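Local coordinates for EvdMO1 (Micromonospora carbonacea, PDB 5T39), which probably transfers a methyl group from S-adenosylmethionine to a sugar-derived substrate in everninomicin biosynthesis, through the methyltransferase domain of a fused methyltransferase-oxidase, at residues A76-L85 with G98-G106; R143-Y154 with V169-H178. All blocks are in the same frame, centred on the assembly; numbering follows the deposited sequence.

Contact 1: residues A76-L85 with G98-G106; sequences ATRILELGAL and GTSILGLEG. With SAH (S-adenosyl-L-homocysteine), chain B.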
loop_
_atom_site.group_PDB
_atom_site.type_symbol
_atom_site.label_atom_id
_atom_site.label_comp_id
_atom_site.label_asym_id
_atom_site.label_seq_id
_atom_site.Cartn_x
_atom_site.Cartn_y
_atom_site.Cartn_z
ATOM N N ALA A 76 -0.727 -16.139 -7.661
ATOM C CA ALA A 76 -1.621 -15.472 -6.722
ATOM C C ALA A 76 -3.023 -15.298 -7.289
ATOM O O ALA A 76 -3.212 -14.746 -8.381
ATOM C CB ALA A 76 -1.069 -14.106 -6.343
ATOM N N THR A 77 -4.012 -15.742 -6.519
ATOM C CA THR A 77 -5.415 -15.548 -6.856
ATOM C C THR A 77 -6.183 -14.762 -5.810
ATOM O O THR A 77 -7.318 -14.369 -6.076
ATOM C CB THR A 77 -6.139 -16.892 -7.071
ATOM O OG1 THR A 77 -6.143 -17.639 -5.852
ATOM C CG2 THR A 77 -5.498 -17.702 -8.199
ATOM N N ARG A 78 -5.631 -14.561 -4.623
ATOM C CA ARG A 78 -6.277 -13.796 -3.567
ATOM C C ARG A 78 -5.205 -12.906 -2.948
ATOM O O ARG A 78 -4.256 -13.437 -2.366
ATOM C CB ARG A 78 -6.845 -14.782 -2.541
ATOM C CG ARG A 78 -7.542 -14.194 -1.335
ATOM C CD ARG A 78 -8.885 -13.608 -1.662
ATOM N NE ARG A 78 -9.482 -12.949 -0.506
ATOM C CZ ARG A 78 -10.374 -11.975 -0.606
ATOM N NH1 ARG A 78 -10.746 -11.558 -1.806
ATOM N NH2 ARG A 78 -10.870 -11.396 0.477
ATOM N N ILE A 79 -5.346 -11.586 -3.074
ATOM C CA ILE A 79 -4.321 -10.625 -2.693
ATOM C C ILE A 79 -4.887 -9.654 -1.675
ATOM O O ILE A 79 -6.030 -9.210 -1.805
ATOM C CB ILE A 79 -3.848 -9.841 -3.945
ATOM C CG1 ILE A 79 -3.224 -10.781 -4.979
ATOM C CG2 ILE A 79 -2.836 -8.752 -3.570
ATOM C CD1 ILE A 79 -2.957 -10.114 -6.305
ATOM N N LEU A 80 -4.063 -9.279 -0.702
ATOM C CA LEU A 80 -4.378 -8.233 0.259
ATOM C C LEU A 80 -3.499 -7.032 -0.051
ATOM O O LEU A 80 -2.271 -7.171 -0.086
ATOM C CB LEU A 80 -4.100 -8.723 1.686
ATOM C CG LEU A 80 -4.318 -7.711 2.808
ATOM C CD1 LEU A 80 -5.772 -7.277 2.869
ATOM C CD2 LEU A 80 -3.879 -8.311 4.134
ATOM N N GLU A 81 -4.106 -5.866 -0.253
ATOM C CA GLU A 81 -3.371 -4.627 -0.475
ATOM C C GLU A 81 -3.591 -3.711 0.722
ATOM O O GLU A 81 -4.733 -3.453 1.117
ATOM C CB GLU A 81 -3.832 -3.931 -1.752
ATOM C CG GLU A 81 -3.160 -2.582 -1.934
ATOM C CD GLU A 81 -3.788 -1.750 -2.994
ATOM O OE1 GLU A 81 -3.191 -0.697 -3.323
ATOM O OE2 GLU A 81 -4.877 -2.113 -3.468
ATOM N N LEU A 82 -2.502 -3.211 1.291
ATOM C CA LEU A 82 -2.562 -2.348 2.466
ATOM C C LEU A 82 -2.294 -0.895 2.082
ATOM O O LEU A 82 -1.271 -0.582 1.482
ATOM C CB LEU A 82 -1.526 -2.811 3.492
ATOM C CG LEU A 82 -1.664 -4.272 3.916
ATOM C CD1 LEU A 82 -0.588 -4.624 4.910
ATOM C CD2 LEU A 82 -3.037 -4.569 4.485
ATOM N N GLY A 83 -3.186 0.001 2.472
ATOM C CA GLY A 83 -3.034 1.407 2.136
ATOM C C GLY A 83 -3.385 1.714 0.693
ATOM O O GLY A 83 -2.574 2.273 -0.054
ATOM N N ALA A 84 -4.611 1.369 0.291
ATOM C CA ALA A 84 -4.995 1.386 -1.116
ATOM C C ALA A 84 -5.171 2.783 -1.709
ATOM O O ALA A 84 -5.243 2.898 -2.941
ATOM C CB ALA A 84 -6.272 0.573 -1.288
ATOM N N LEU A 85 -5.242 3.828 -0.886
ATOM C CA LEU A 85 -5.336 5.203 -1.372
ATOM C C LEU A 85 -6.550 5.393 -2.285
ATOM O O LEU A 85 -7.685 5.288 -1.807
ATOM C CB LEU A 85 -4.000 5.682 -1.965
ATOM C CG LEU A 85 -3.886 7.141 -2.411
ATOM C CD1 LEU A 85 -4.495 8.094 -1.403
ATOM C CD2 LEU A 85 -2.430 7.492 -2.694
ATOM N N GLY A 98 -9.728 -14.077 -12.454
ATOM C CA GLY A 98 -9.198 -15.134 -11.646
ATOM C C GLY A 98 -8.465 -14.693 -10.396
ATOM O O GLY A 98 -8.152 -15.553 -9.571
ATOM N N THR A 99 -8.174 -13.398 -10.218
ATOM C CA THR A 99 -7.560 -12.907 -8.979
ATOM C C THR A 99 -8.492 -11.902 -8.303
ATOM O O THR A 99 -8.935 -10.952 -8.943
ATOM C CB THR A 99 -6.142 -12.287 -9.196
ATOM O OG1 THR A 99 -5.238 -13.257 -9.752
ATOM C CG2 THR A 99 -5.546 -11.772 -7.881
ATOM N N SER A 100 -8.742 -12.095 -6.999
ATOM C CA SER A 100 -9.579 -11.212 -6.198
ATOM C C SER A 100 -8.673 -10.438 -5.256
ATOM O O SER A 100 -7.673 -10.969 -4.771
ATOM C CB SER A 100 -10.612 -11.993 -5.373
ATOM O OG SER A 100 -10.009 -12.777 -4.361
ATOM N N ILE A 101 -9.030 -9.176 -5.015
ATOM C CA ILE A 101 -8.214 -8.268 -4.223
ATOM C C ILE A 101 -9.063 -7.725 -3.089
ATOM O O ILE A 101 -10.195 -7.288 -3.320
ATOM C CB ILE A 101 -7.710 -7.082 -5.062
ATOM C CG1 ILE A 101 -7.306 -7.499 -6.482
ATOM C CG2 ILE A 101 -6.608 -6.338 -4.279
ATOM C CD1 ILE A 101 -6.184 -8.454 -6.523
ATOM N N LEU A 102 -8.503 -7.701 -1.881
ATOM C CA LEU A 102 -9.056 -6.945 -0.767
ATOM C C LEU A 102 -8.108 -5.788 -0.512
ATOM O O LEU A 102 -6.941 -6.013 -0.193
ATOM C CB LEU A 102 -9.181 -7.807 0.487
ATOM C CG LEU A 102 -9.653 -7.065 1.746
ATOM C CD1 LEU A 102 -11.029 -6.434 1.582
ATOM C CD2 LEU A 102 -9.666 -8.012 2.932
ATOM N N GLY A 103 -8.591 -4.563 -0.681
ATOM C CA GLY A 103 -7.805 -3.368 -0.417
ATOM C C GLY A 103 -8.293 -2.689 0.851
ATOM O O GLY A 103 -9.485 -2.428 1.003
ATOM N N LEU A 104 -7.359 -2.418 1.754
ATOM C CA LEU A 104 -7.649 -1.753 3.015
ATOM C C LEU A 104 -7.128 -0.327 2.963
ATOM O O LEU A 104 -6.007 -0.081 2.498
ATOM C CB LEU A 104 -6.993 -2.486 4.181
ATOM C CG LEU A 104 -7.402 -3.958 4.329
ATOM C CD1 LEU A 104 -6.746 -4.532 5.558
ATOM C CD2 LEU A 104 -8.920 -4.130 4.382
ATOM N N GLU A 105 -7.925 0.611 3.470
ATOM C CA GLU A 105 -7.555 2.015 3.439
ATOM C C GLU A 105 -8.020 2.673 4.726
ATOM O O GLU A 105 -9.157 2.489 5.154
ATOM C CB GLU A 105 -8.147 2.695 2.203
ATOM C CG GLU A 105 -8.021 4.214 2.184
ATOM C CD GLU A 105 -6.628 4.725 2.444
ATOM O OE1 GLU A 105 -6.517 5.791 3.106
ATOM O OE2 GLU A 105 -5.643 4.078 2.000
ATOM N N GLY A 106 -7.142 3.452 5.346
ATOM C CA GLY A 106 -7.429 4.046 6.632
ATOM C C GLY A 106 -8.167 5.361 6.631
ATOM O O GLY A 106 -8.729 5.722 7.669
HETATM N N SAH B . -0.071 2.203 -1.411
HETATM C CA SAH B . -0.188 3.424 -2.204
HETATM C CB SAH B . -0.481 4.644 -1.347
HETATM C CG SAH B . 0.607 4.956 -0.325
HETATM S SD SAH B . 0.260 6.479 0.593
HETATM C C SAH B . 1.096 3.656 -2.977
HETATM O O SAH B . 1.169 4.565 -3.811
HETATM O OXT SAH B . 2.066 2.936 -2.747
HETATM C "C5'" SAH B . -0.277 5.738 2.156
HETATM C "C4'" SAH B . -1.715 5.225 2.152
HETATM O "O4'" SAH B . -1.890 4.439 3.331
HETATM C "C3'" SAH B . -2.749 6.339 2.186
HETATM O "O3'" SAH B . -3.893 6.030 1.418
HETATM C "C2'" SAH B . -3.065 6.419 3.672
HETATM O "O2'" SAH B . -4.304 7.011 4.023
HETATM C "C1'" SAH B . -2.971 4.956 4.076
HETATM N N9 SAH B . -2.706 4.726 5.495
HETATM C C8 SAH B . -1.811 5.391 6.293
HETATM N N7 SAH B . -1.823 4.869 7.534
HETATM C C5 SAH B . -2.744 3.869 7.528
HETATM C C6 SAH B . -3.197 2.999 8.517
HETATM N N6 SAH B . -2.765 3.025 9.775
HETATM N N1 SAH B . -4.141 2.077 8.178
HETATM C C2 SAH B . -4.635 2.033 6.906
HETATM N N3 SAH B . -4.242 2.878 5.908
HETATM C C4 SAH B . -3.291 3.768 6.254
HETATM O O HOH W 1 -10.062 -15.356 -5.469
HETATM O O HOH W 2 -12.129 -9.339 -2.984
#

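Contact 2: residues R143-Y154 with V169-H178; sequences RFDAVLCAGLLY and VSAGIYLSTH. With SAH (S-adenosyl-L-homocysteine), chain B.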
loop_
_atom_site.group_PDB
_atom_site.type_symbol
_atom_site.label_atom_id
_atom_site.label_comp_id
_atom_site.label_asym_id
_atom_site.label_seq_id
_atom_site.Cartn_x
_atom_site.Cartn_y
_atom_site.Cartn_z
ATOM N N ARG A 143 -6.900 -15.975 4.435
ATOM C CA ARG A 143 -5.577 -16.248 3.900
ATOM C C ARG A 143 -5.437 -15.607 2.529
ATOM O O ARG A 143 -6.392 -15.578 1.745
ATOM C CB ARG A 143 -5.354 -17.755 3.765
ATOM C CG ARG A 143 -3.940 -18.145 3.345
ATOM C CD ARG A 143 -3.731 -19.652 3.459
ATOM N NE ARG A 143 -2.343 -20.032 3.213
ATOM C CZ ARG A 143 -1.824 -20.280 2.022
ATOM N NH1 ARG A 143 -2.569 -20.214 0.937
ATOM N NH2 ARG A 143 -0.548 -20.603 1.910
ATOM N N PHE A 144 -4.232 -15.144 2.231
ATOM C CA PHE A 144 -3.912 -14.523 0.960
ATOM C C PHE A 144 -2.653 -15.155 0.393
ATOM O O PHE A 144 -1.746 -15.544 1.129
ATOM C CB PHE A 144 -3.697 -13.017 1.127
ATOM C CG PHE A 144 -4.902 -12.328 1.673
ATOM C CD1 PHE A 144 -5.855 -11.804 0.831
ATOM C CD2 PHE A 144 -5.117 -12.254 3.040
ATOM C CE1 PHE A 144 -7.004 -11.208 1.333
ATOM C CE2 PHE A 144 -6.247 -11.673 3.544
ATOM C CZ PHE A 144 -7.192 -11.144 2.695
ATOM N N ASP A 145 -2.586 -15.213 -0.926
ATOM C CA ASP A 145 -1.373 -15.686 -1.568
ATOM C C ASP A 145 -0.220 -14.709 -1.371
ATOM O O ASP A 145 0.946 -15.121 -1.309
ATOM C CB ASP A 145 -1.643 -15.893 -3.046
ATOM C CG ASP A 145 -2.673 -16.970 -3.286
ATOM O OD1 ASP A 145 -2.453 -18.097 -2.824
ATOM O OD2 ASP A 145 -3.707 -16.699 -3.922
ATOM N N ALA A 146 -0.511 -13.416 -1.305
ATOM C CA ALA A 146 0.525 -12.422 -1.114
ATOM C C ALA A 146 -0.132 -11.124 -0.672
ATOM O O ALA A 146 -1.327 -10.884 -0.897
ATOM C CB ALA A 146 1.351 -12.216 -2.388
ATOM N N VAL A 147 0.681 -10.293 -0.037
ATOM C CA VAL A 147 0.302 -8.988 0.483
ATOM C C VAL A 147 1.111 -7.926 -0.246
ATOM O O VAL A 147 2.337 -8.042 -0.350
ATOM C CB VAL A 147 0.586 -8.898 1.995
ATOM C CG1 VAL A 147 0.280 -7.522 2.542
ATOM C CG2 VAL A 147 -0.185 -9.965 2.739
ATOM N N LEU A 148 0.436 -6.895 -0.747
ATOM C CA LEU A 148 1.097 -5.710 -1.269
ATOM C C LEU A 148 1.125 -4.676 -0.157
ATOM O O LEU A 148 0.073 -4.319 0.389
ATOM C CB LEU A 148 0.367 -5.161 -2.499
ATOM C CG LEU A 148 0.929 -3.848 -3.064
ATOM C CD1 LEU A 148 2.386 -3.996 -3.472
ATOM C CD2 LEU A 148 0.103 -3.377 -4.247
ATOM N N CYS A 149 2.329 -4.207 0.190
ATOM C CA CYS A 149 2.517 -3.209 1.240
ATOM C C CYS A 149 3.478 -2.152 0.714
ATOM O O CYS A 149 4.696 -2.233 0.929
ATOM C CB CYS A 149 3.034 -3.868 2.507
ATOM S SG CYS A 149 3.243 -2.733 3.881
ATOM N N ALA A 150 2.937 -1.176 -0.008
ATOM C CA ALA A 150 3.735 -0.142 -0.637
ATOM C C ALA A 150 3.350 1.209 -0.054
ATOM O O ALA A 150 2.168 1.502 0.162
ATOM C CB ALA A 150 3.519 -0.136 -2.151
ATOM N N GLY A 151 4.353 2.038 0.199
ATOM C CA GLY A 151 4.068 3.390 0.625
ATOM C C GLY A 151 3.421 3.509 1.987
ATOM O O GLY A 151 2.810 4.539 2.272
ATOM N N LEU A 152 3.569 2.502 2.849
ATOM C CA LEU A 152 2.806 2.434 4.088
ATOM C C LEU A 152 3.667 2.225 5.328
ATOM O O LEU A 152 3.335 2.735 6.403
ATOM C CB LEU A 152 1.767 1.315 4.007
ATOM C CG LEU A 152 0.866 1.130 5.236
ATOM C CD1 LEU A 152 0.094 2.396 5.553
ATOM C CD2 LEU A 152 -0.074 -0.041 5.013
ATOM N N LEU A 153 4.756 1.462 5.216
ATOM C CA LEU A 153 5.461 1.017 6.414
ATOM C C LEU A 153 6.002 2.181 7.225
ATOM O O LEU A 153 6.152 2.056 8.448
ATOM C CB LEU A 153 6.593 0.061 6.016
ATOM C CG LEU A 153 7.219 -0.718 7.165
ATOM C CD1 LEU A 153 6.273 -1.722 7.751
ATOM C CD2 LEU A 153 8.498 -1.413 6.727
ATOM N N TYR A 154 6.327 3.296 6.567
ATOM C CA TYR A 154 6.859 4.490 7.212
ATOM C C TYR A 154 5.760 5.439 7.680
ATOM O O TYR A 154 6.057 6.578 8.066
ATOM C CB TYR A 154 7.877 5.187 6.301
ATOM C CG TYR A 154 7.374 5.479 4.919
ATOM C CD1 TYR A 154 7.444 4.516 3.919
ATOM C CD2 TYR A 154 6.827 6.711 4.602
ATOM C CE1 TYR A 154 6.982 4.775 2.649
ATOM C CE2 TYR A 154 6.368 6.982 3.333
ATOM C CZ TYR A 154 6.447 6.005 2.357
ATOM O OH TYR A 154 5.980 6.267 1.086
ATOM N N VAL A 169 -1.317 -13.704 7.741
ATOM C CA VAL A 169 -2.310 -14.002 6.714
ATOM C C VAL A 169 -1.716 -14.523 5.416
ATOM O O VAL A 169 -2.490 -14.950 4.542
ATOM C CB VAL A 169 -3.228 -12.791 6.435
ATOM C CG1 VAL A 169 -3.859 -12.299 7.731
ATOM C CG2 VAL A 169 -2.464 -11.649 5.744
ATOM N N SER A 170 -0.395 -14.502 5.248
ATOM C CA SER A 170 0.201 -14.811 3.954
ATOM C C SER A 170 1.655 -15.223 4.119
ATOM O O SER A 170 2.316 -14.879 5.100
ATOM C CB SER A 170 0.141 -13.583 3.044
ATOM O OG SER A 170 0.567 -13.868 1.729
ATOM N N ALA A 171 2.162 -15.896 3.094
ATOM C CA ALA A 171 3.564 -16.282 3.033
ATOM C C ALA A 171 4.364 -15.403 2.088
ATOM O O ALA A 171 5.551 -15.676 1.872
ATOM C CB ALA A 171 3.698 -17.750 2.617
ATOM N N GLY A 172 3.760 -14.376 1.506
ATOM C CA GLY A 172 4.471 -13.509 0.596
ATOM C C GLY A 172 4.138 -12.053 0.830
ATOM O O GLY A 172 2.980 -11.710 1.075
ATOM N N ILE A 173 5.142 -11.190 0.736
ATOM C CA ILE A 173 4.933 -9.750 0.816
ATOM C C ILE A 173 5.753 -9.061 -0.262
ATOM O O ILE A 173 6.918 -9.399 -0.495
ATOM C CB ILE A 173 5.255 -9.202 2.224
ATOM C CG1 ILE A 173 4.826 -7.728 2.353
ATOM C CG2 ILE A 173 6.736 -9.401 2.585
ATOM C CD1 ILE A 173 4.927 -7.198 3.764
ATOM N N TYR A 174 5.142 -8.087 -0.926
ATOM C CA TYR A 174 5.828 -7.159 -1.816
ATOM C C TYR A 174 5.861 -5.849 -1.050
ATOM O O TYR A 174 4.812 -5.238 -0.825
ATOM C CB TYR A 174 5.071 -7.032 -3.131
ATOM C CG TYR A 174 5.717 -6.167 -4.183
ATOM C CD1 TYR A 174 6.340 -6.731 -5.286
ATOM C CD2 TYR A 174 5.693 -4.784 -4.084
ATOM C CE1 TYR A 174 6.913 -5.945 -6.264
ATOM C CE2 TYR A 174 6.257 -3.992 -5.063
ATOM C CZ TYR A 174 6.864 -4.586 -6.149
ATOM O OH TYR A 174 7.437 -3.834 -7.145
ATOM N N LEU A 175 7.040 -5.467 -0.581
ATOM C CA LEU A 175 7.209 -4.349 0.338
ATOM C C LEU A 175 7.996 -3.247 -0.355
ATOM O O LEU A 175 9.139 -3.462 -0.756
ATOM C CB LEU A 175 7.963 -4.820 1.582
ATOM C CG LEU A 175 8.296 -3.726 2.599
ATOM C CD1 LEU A 175 7.017 -3.199 3.238
ATOM C CD2 LEU A 175 9.257 -4.260 3.645
ATOM N N SER A 176 7.405 -2.061 -0.457
ATOM C CA SER A 176 8.099 -0.882 -0.958
ATOM C C SER A 176 8.060 0.146 0.159
ATOM O O SER A 176 6.973 0.500 0.631
ATOM C CB SER A 176 7.407 -0.364 -2.213
ATOM O OG SER A 176 8.036 0.801 -2.705
ATOM N N THR A 177 9.235 0.575 0.625
ATOM C CA THR A 177 9.294 1.448 1.783
ATOM C C THR A 177 10.561 2.283 1.765
ATOM O O THR A 177 11.565 1.919 1.150
ATOM C CB THR A 177 9.229 0.627 3.086
ATOM O OG1 THR A 177 9.078 1.505 4.205
ATOM C CG2 THR A 177 10.442 -0.268 3.271
ATOM N N HIS A 178 10.510 3.387 2.498
ATOM C CA HIS A 178 11.729 4.044 2.928
ATOM C C HIS A 178 12.280 3.387 4.189
ATOM O O HIS A 178 11.566 2.732 4.953
ATOM C CB HIS A 178 11.466 5.504 3.267
ATOM C CG HIS A 178 10.987 6.318 2.113
ATOM N ND1 HIS A 178 11.717 6.473 0.956
ATOM C CD2 HIS A 178 9.863 7.054 1.952
ATOM C CE1 HIS A 178 11.053 7.254 0.122
ATOM N NE2 HIS A 178 9.926 7.623 0.703
HETATM N N SAH B . -0.071 2.203 -1.411
HETATM C CA SAH B . -0.188 3.424 -2.204
HETATM C CB SAH B . -0.481 4.644 -1.347
HETATM C CG SAH B . 0.607 4.956 -0.325
HETATM S SD SAH B . 0.260 6.479 0.593
HETATM C C SAH B . 1.096 3.656 -2.977
HETATM O O SAH B . 1.169 4.565 -3.811
HETATM O OXT SAH B . 2.066 2.936 -2.747
HETATM C "C5'" SAH B . -0.277 5.738 2.156
HETATM C "C4'" SAH B . -1.715 5.225 2.152
HETATM O "O4'" SAH B . -1.890 4.439 3.331
HETATM C "C3'" SAH B . -2.749 6.339 2.186
HETATM O "O3'" SAH B . -3.893 6.030 1.418
HETATM C "C2'" SAH B . -3.065 6.419 3.672
HETATM O "O2'" SAH B . -4.304 7.011 4.023
HETATM C "C1'" SAH B . -2.971 4.956 4.076
HETATM N N9 SAH B . -2.706 4.726 5.495
HETATM C C8 SAH B . -1.811 5.391 6.293
HETATM N N7 SAH B . -1.823 4.869 7.534
HETATM C C5 SAH B . -2.744 3.869 7.528
HETATM C C6 SAH B . -3.197 2.999 8.517
HETATM N N6 SAH B . -2.765 3.025 9.775
HETATM N N1 SAH B . -4.141 2.077 8.178
HETATM C C2 SAH B . -4.635 2.033 6.906
HETATM N N3 SAH B . -4.242 2.878 5.908
HETATM C C4 SAH B . -3.291 3.768 6.254
HETATM O O HOH W 3 0.264 -17.449 1.527
HETATM O O HOH W 4 5.242 0.044 2.733
HETATM O O HOH W 5 6.961 8.863 0.280
#

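Contact 1: residues A76-L85 with G98-G106
The Arg78 guanidinium meets Ser100 at its edge in one of the two conformations modelled for each side chain: NH1 donates to Ser100 OG at 2.9 Å, almost within the plane of the group, and a water lying in the same plane takes a second bond from NH1 and donates to Ile101 O. Leu102 CB approaches NH2 obliquely. In this conformation the chain reaches Ser100 because it folds back at its second torsion (chi2 73°). A second flat group, the Glu105 carboxylate, holds the ribose of S-adenosyl-L-homocysteine, OE1 accepting from O2' and OE2 from O3', each at 2.7 Å. Leu85 N also donates to Glu105 OE2, at 2.9 Å and from well above the carboxylate plane, while Arg107 N and Asn110 ND2 bind OE1; these protein donors fix the rotation of the group that grips the two hydroxyls.

Between these ends, strands 78-82 and 100-105 run parallel, and the backbone bonds pass from Ser100 N to Thr77 O through to Leu104 N to Glu81 O. On one side of the sheet Leu80 CD1 fits against both Leu102 CD2 and Leu104 CD1. On the other, Ile79 CD1 touches Ile101 CD1 and presses on Thr99 CG2 at 3.5 Å, a tight spot, beneath Tyr70 of helix 62-72. Past strand 78-82, Leu104 O receives Ala84 N at 3.0 Å and, weakly, Gly83 N at the turn, where Gly83 O accepts from the ligand's amino nitrogen. A glycine-bearing turn after the first strand and an acidic residue ending the second, clasping the ribose diol, are hallmarks of the Rossmann-like fold of SAM-dependent methyltransferases.

Contact 2: residues R143-Y154 with V169-H178
Strands 146-150 and 172-180, joined through helix 159-169, form a parallel beta-alpha-beta unit of the Rossmann-like sheet, in which Val147 O receives Tyr174 N and Cys149 N reaches Tyr174 O, each at 2.9 Å. Leu148 CD1 lies beside the Tyr174 ring, 3.5 Å from CD2, on the side covered by helix 62-72. On the other side, Cys149 SG rests against Leu175 CD1 at 3.9 Å, and Val147 CG2 packs on Ser170 CB. Ser170 OG works twice: it donates to Phe144 O from above the carbonyl plane and accepts from Gly172 N in an ST turn.

Where the chain has left strand 146-150, the Tyr154 ring meets strand 172-180: the edge of His178 is directed at its face, the planes at 54° and CD2 3.6 Å above the ring centre. Thr177 OG1 meets the same ring at its edge, 3.4 Å from CD1, while donating to His178 O. With chi1 at 53°, Tyr154 CG sits between its own N and carbonyl carbon, which sets the ring against His178; a water links Tyr154 OH to His178 NE2. With an alanine in place of Tyr154, His178 CD2 would probably lose the ring face it rests over and NE2 the hydroxyl at the far end of its water link. His178 ND1 bonds Cys245 O.

Gly151 N bonds Ser176 O, and Ala150 O accepts from the amino nitrogen of S-adenosyl-L-homocysteine at 2.8 Å. Such a strand end and following loop, bordering the homocysteine and ribose parts of the bound product, are characteristic of the ligand-binding end of the Rossmann-like sheet in class I methyltransferases.

How the contacts relate
Both contacts are mainly buried parallel strand pairings in one mixed sheet, centres about 10 Å apart, and they adjoin through strands 78-82 and 146-150. Leu148 N bonds Leu80 O, Asp145 OD2 accepts from Thr77 N, and the Phe144 ring packs against Ile79 and Leu80. Their partly exposed pairs differ: contact 1 has a guanidinium and a hydroxyl near the strand starts, whereas in contact 2 an aromatic pair joins the loop after strand 146-150 to the still-running strand 172-180. Chemistry at the ligand differs too. Contact 1 supplies a carboxylate for the ribose and a carbonyl for the amino group; contact 2 adds a second carbonyl, so the same nitrogen is held from both strand pairs.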